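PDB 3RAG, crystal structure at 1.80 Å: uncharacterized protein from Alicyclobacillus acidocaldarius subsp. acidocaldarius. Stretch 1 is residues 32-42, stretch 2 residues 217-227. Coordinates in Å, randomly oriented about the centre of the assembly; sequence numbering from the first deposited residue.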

# COMPACT_ATOMS: atom_id res chain seq x y z
N ARG A 32 -7.58 8.53 -6.41
CA ARG A 32 -7.94 8.48 -7.83
C ARG A 32 -6.77 9.01 -8.68
O ARG A 32 -6.41 8.41 -9.70
CB ARG A 32 -9.22 9.29 -8.07
CG ARG A 32 -9.84 9.11 -9.45
CD ARG A 32 -11.20 9.83 -9.51
NE ARG A 32 -12.19 9.11 -8.71
CZ ARG A 32 -12.92 9.65 -7.75
NH1 ARG A 32 -13.79 8.90 -7.08
NH2 ARG A 32 -12.80 10.93 -7.45
N ARG A 33 -6.16 10.12 -8.25
CA ARG A 33 -4.93 10.62 -8.90
C ARG A 33 -3.81 9.60 -8.92
O ARG A 33 -3.17 9.37 -9.95
CB ARG A 33 -4.41 11.88 -8.20
CG ARG A 33 -5.20 13.13 -8.49
CD ARG A 33 -4.48 14.38 -7.96
NE ARG A 33 -4.46 14.48 -6.50
CZ ARG A 33 -5.46 14.96 -5.76
NH1 ARG A 33 -6.60 15.35 -6.33
NH2 ARG A 33 -5.34 15.04 -4.44
N ALA A 34 -3.53 9.00 -7.76
CA ALA A 34 -2.50 7.97 -7.68
C ALA A 34 -2.73 6.84 -8.68
O ALA A 34 -1.80 6.40 -9.37
CB ALA A 34 -2.43 7.41 -6.26
N HIS A 35 -3.97 6.36 -8.75
CA HIS A 35 -4.31 5.21 -9.59
C HIS A 35 -4.12 5.48 -11.08
O HIS A 35 -3.85 4.56 -11.84
CB HIS A 35 -5.71 4.69 -9.28
CG HIS A 35 -5.99 3.32 -9.82
ND1 HIS A 35 -5.19 2.24 -9.52
CD2 HIS A 35 -6.96 2.86 -10.64
CE1 HIS A 35 -5.66 1.16 -10.13
NE2 HIS A 35 -6.73 1.51 -10.81
N ARG A 36 -4.25 6.73 -11.51
CA ARG A 36 -4.01 7.06 -12.91
C ARG A 36 -2.57 6.74 -13.30
O ARG A 36 -2.26 6.52 -14.47
CB ARG A 36 -4.32 8.54 -13.20
CG ARG A 36 -5.78 8.93 -13.12
CD ARG A 36 -6.02 10.26 -13.83
NE ARG A 36 -6.70 11.23 -12.98
CZ ARG A 36 -6.08 12.18 -12.28
NH1 ARG A 36 -4.76 12.30 -12.33
NH2 ARG A 36 -6.79 13.01 -11.52
N HIS A 37 -1.68 6.69 -12.31
CA HIS A 37 -0.28 6.34 -12.56
C HIS A 37 -0.00 4.87 -12.40
O HIS A 37 1.15 4.44 -12.47
CB HIS A 37 0.65 7.11 -11.61
CG HIS A 37 0.63 8.59 -11.82
ND1 HIS A 37 1.35 9.21 -12.82
CD2 HIS A 37 -0.04 9.57 -11.17
CE1 HIS A 37 1.13 10.51 -12.77
NE2 HIS A 37 0.29 10.76 -11.78
N GLY A 38 -1.05 4.09 -12.18
CA GLY A 38 -0.89 2.66 -11.97
C GLY A 38 -0.63 2.26 -10.52
O GLY A 38 -0.51 1.07 -10.21
N ILE A 39 -0.59 3.23 -9.63
CA ILE A 39 -0.40 2.93 -8.20
C ILE A 39 -1.69 2.34 -7.65
O ILE A 39 -2.77 2.83 -7.96
CB ILE A 39 -0.04 4.21 -7.44
CG1 ILE A 39 1.29 4.76 -7.98
CG2 ILE A 39 0.06 3.97 -5.91
CD1 ILE A 39 1.54 6.23 -7.65
N VAL A 40 -1.58 1.31 -6.81
CA VAL A 40 -2.77 0.75 -6.18
C VAL A 40 -2.76 1.21 -4.73
O VAL A 40 -1.71 1.15 -4.08
CB VAL A 40 -2.76 -0.80 -6.23
CG1 VAL A 40 -3.74 -1.38 -5.20
CG2 VAL A 40 -3.08 -1.29 -7.67
N VAL A 41 -3.91 1.69 -4.23
CA VAL A 41 -3.98 2.18 -2.84
C VAL A 41 -4.85 1.22 -2.05
O VAL A 41 -6.02 0.99 -2.40
CB VAL A 41 -4.59 3.61 -2.76
CG1 VAL A 41 -4.55 4.15 -1.32
CG2 VAL A 41 -3.84 4.56 -3.70
N ASN A 42 -4.26 0.64 -1.00
CA ASN A 42 -4.96 -0.27 -0.08
C ASN A 42 -5.15 0.43 1.26
O ASN A 42 -4.35 1.29 1.64
CB ASN A 42 -4.11 -1.52 0.15
CG ASN A 42 -3.98 -2.40 -1.09
OD1 ASN A 42 -2.92 -3.00 -1.36
ND2 ASN A 42 -5.04 -2.49 -1.83
N ALA A 217 -1.42 12.85 2.83
CA ALA A 217 -0.60 11.65 2.97
C ALA A 217 -0.51 10.83 1.68
O ALA A 217 0.57 10.42 1.25
CB ALA A 217 -1.12 10.77 4.11
N ILE A 218 -1.67 10.55 1.09
CA ILE A 218 -1.70 9.80 -0.16
C ILE A 218 -0.95 10.53 -1.28
O ILE A 218 -0.21 9.92 -2.04
CB ILE A 218 -3.15 9.47 -0.57
CG1 ILE A 218 -3.75 8.50 0.46
CG2 ILE A 218 -3.18 8.81 -1.96
CD1 ILE A 218 -5.25 8.22 0.26
N ASP A 219 -1.17 11.83 -1.40
CA ASP A 219 -0.45 12.62 -2.41
C ASP A 219 1.08 12.57 -2.19
O ASP A 219 1.86 12.41 -3.13
CB ASP A 219 -0.91 14.07 -2.37
CG ASP A 219 -2.28 14.28 -3.06
OD1 ASP A 219 -2.57 13.59 -4.08
OD2 ASP A 219 -3.05 15.13 -2.58
N HIS A 220 1.50 12.70 -0.94
CA HIS A 220 2.93 12.59 -0.64
C HIS A 220 3.47 11.21 -1.04
O HIS A 220 4.51 11.09 -1.69
CB HIS A 220 3.17 12.88 0.85
CG HIS A 220 4.62 12.97 1.23
ND1 HIS A 220 5.04 13.14 2.53
CD2 HIS A 220 5.75 12.88 0.48
CE1 HIS A 220 6.36 13.18 2.57
NE2 HIS A 220 6.82 13.01 1.34
N ALA A 221 2.73 10.16 -0.68
CA ALA A 221 3.12 8.80 -1.04
C ALA A 221 3.26 8.63 -2.56
O ALA A 221 4.21 8.03 -3.04
CB ALA A 221 2.09 7.80 -0.48
N ALA A 222 2.30 9.15 -3.31
CA ALA A 222 2.35 8.98 -4.76
C ALA A 222 3.55 9.73 -5.32
O ALA A 222 4.22 9.24 -6.23
CB ALA A 222 1.05 9.49 -5.41
N ASP A 223 3.81 10.92 -4.78
CA ASP A 223 4.99 11.70 -5.16
C ASP A 223 6.28 10.91 -4.96
O ASP A 223 7.17 10.93 -5.81
CB ASP A 223 5.08 13.02 -4.37
CG ASP A 223 4.19 14.11 -4.94
OD1 ASP A 223 3.44 13.83 -5.90
OD2 ASP A 223 4.24 15.25 -4.44
N LEU A 224 6.39 10.27 -3.79
CA LEU A 224 7.57 9.46 -3.47
C LEU A 224 7.75 8.33 -4.46
O LEU A 224 8.87 8.07 -4.92
CB LEU A 224 7.45 8.89 -2.05
CG LEU A 224 7.66 9.91 -0.92
CD1 LEU A 224 7.19 9.33 0.42
CD2 LEU A 224 9.11 10.34 -0.87
N LEU A 225 6.65 7.65 -4.80
CA LEU A 225 6.71 6.53 -5.74
C LEU A 225 7.16 7.00 -7.13
O LEU A 225 7.99 6.36 -7.78
CB LEU A 225 5.34 5.81 -5.83
CG LEU A 225 4.97 4.98 -4.60
CD1 LEU A 225 3.47 4.63 -4.57
CD2 LEU A 225 5.84 3.68 -4.49
N LEU A 226 6.62 8.12 -7.57
CA LEU A 226 6.96 8.65 -8.89
C LEU A 226 8.41 9.15 -8.94
O LEU A 226 9.09 8.95 -9.94
CB LEU A 226 5.97 9.74 -9.29
CG LEU A 226 4.52 9.26 -9.45
CD1 LEU A 226 3.58 10.42 -9.75
CD2 LEU A 226 4.38 8.17 -10.51
N SER A 227 8.87 9.79 -7.87
CA SER A 227 10.26 10.24 -7.81
C SER A 227 11.21 9.05 -7.80
O SER A 227 12.28 9.08 -8.42
CB SER A 227 10.52 11.08 -6.56
OG SER A 227 9.68 12.22 -6.55

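Stretch 2 is helical from Ala217 to Ser227, and the amides of Ala221 to Ser227 each bond to the carbonyl four residues before. Stretch 1 is the end of a helix, a turn, and a strand that includes Val40 to Asn42. The two lie far apart in sequence: the closest-numbered touching pair is 177 positions apart. They bury 404 Å² between them, counting both sides. The backbones come nearest at Ala34 and Ala222, where the CA atoms are 5.8 Å apart.

Ile218 is the first residue of the helix to make contact. It points toward stretch 1, and Ile218 CD1 lies 4.4 Å from CG1 of Val41. Both side chains are buried and apolar, so this is a loose van der Waals contact between helix and strand.

Asp219 supplies the polar contact. Its CA-to-CB bond points sideways, but the carboxylate comes nearer and forms a salt bridge with Arg33. Arg33 NH2 donates to Asp219 OD2 at 3.0 Å. Arg33 NE donates to Asp219 OD1 at 3.2 Å. A third bond, from Arg33 NH2 to Asp219 OD1 at 3.1 Å, is weak. The carboxylate meets the edge of the guanidinium, where the N-H groups point, so charge attraction and hydrogen bonding act together.

His220 and Ala221 make no contact with stretch 1. Ala222 sits where the two backbones are closest. Ala222 CB is 4.1 Å from CB of Ala34, and the two small methyl groups meet directly. Ala222 CB is also 4.0 Å from CD1 of Ile39, so Ala222 touches both the helix of stretch 1 and the residue after Gly38.

Asp223 and Leu224 again make no contact. Leu225 points toward stretch 1, and its CD1 is 3.7 Å from CG2 of Ile39. Two apolar methyl groups pack against each other here, and both residues are buried.

Leu226 packs against both His37 and Ile39. Leu226 CD2 lies 4.5 Å from CD1 of Ile39. Leu226 CD1 sits over one face of the His37 ring, 3.8 Å from the ring centroid and 4° off the normal. This is a CH-pi contact, with the methyl almost directly above the ring centre.

Ile39 follows Gly38 in stretch 1 and points toward the helix. Gly38 is the first residue after the helix of stretch 1 to leave helical angles, in a Schellman motif with a positive phi of 88°. A CB there would be jammed against the carbonyl O of His37, so the backbone angles themselves call for glycine. His35 ND1 also donates to Ile39 O at 2.9 Å, linking His35 to the backbone of Ile39. Ser227 makes no contact with stretch 1.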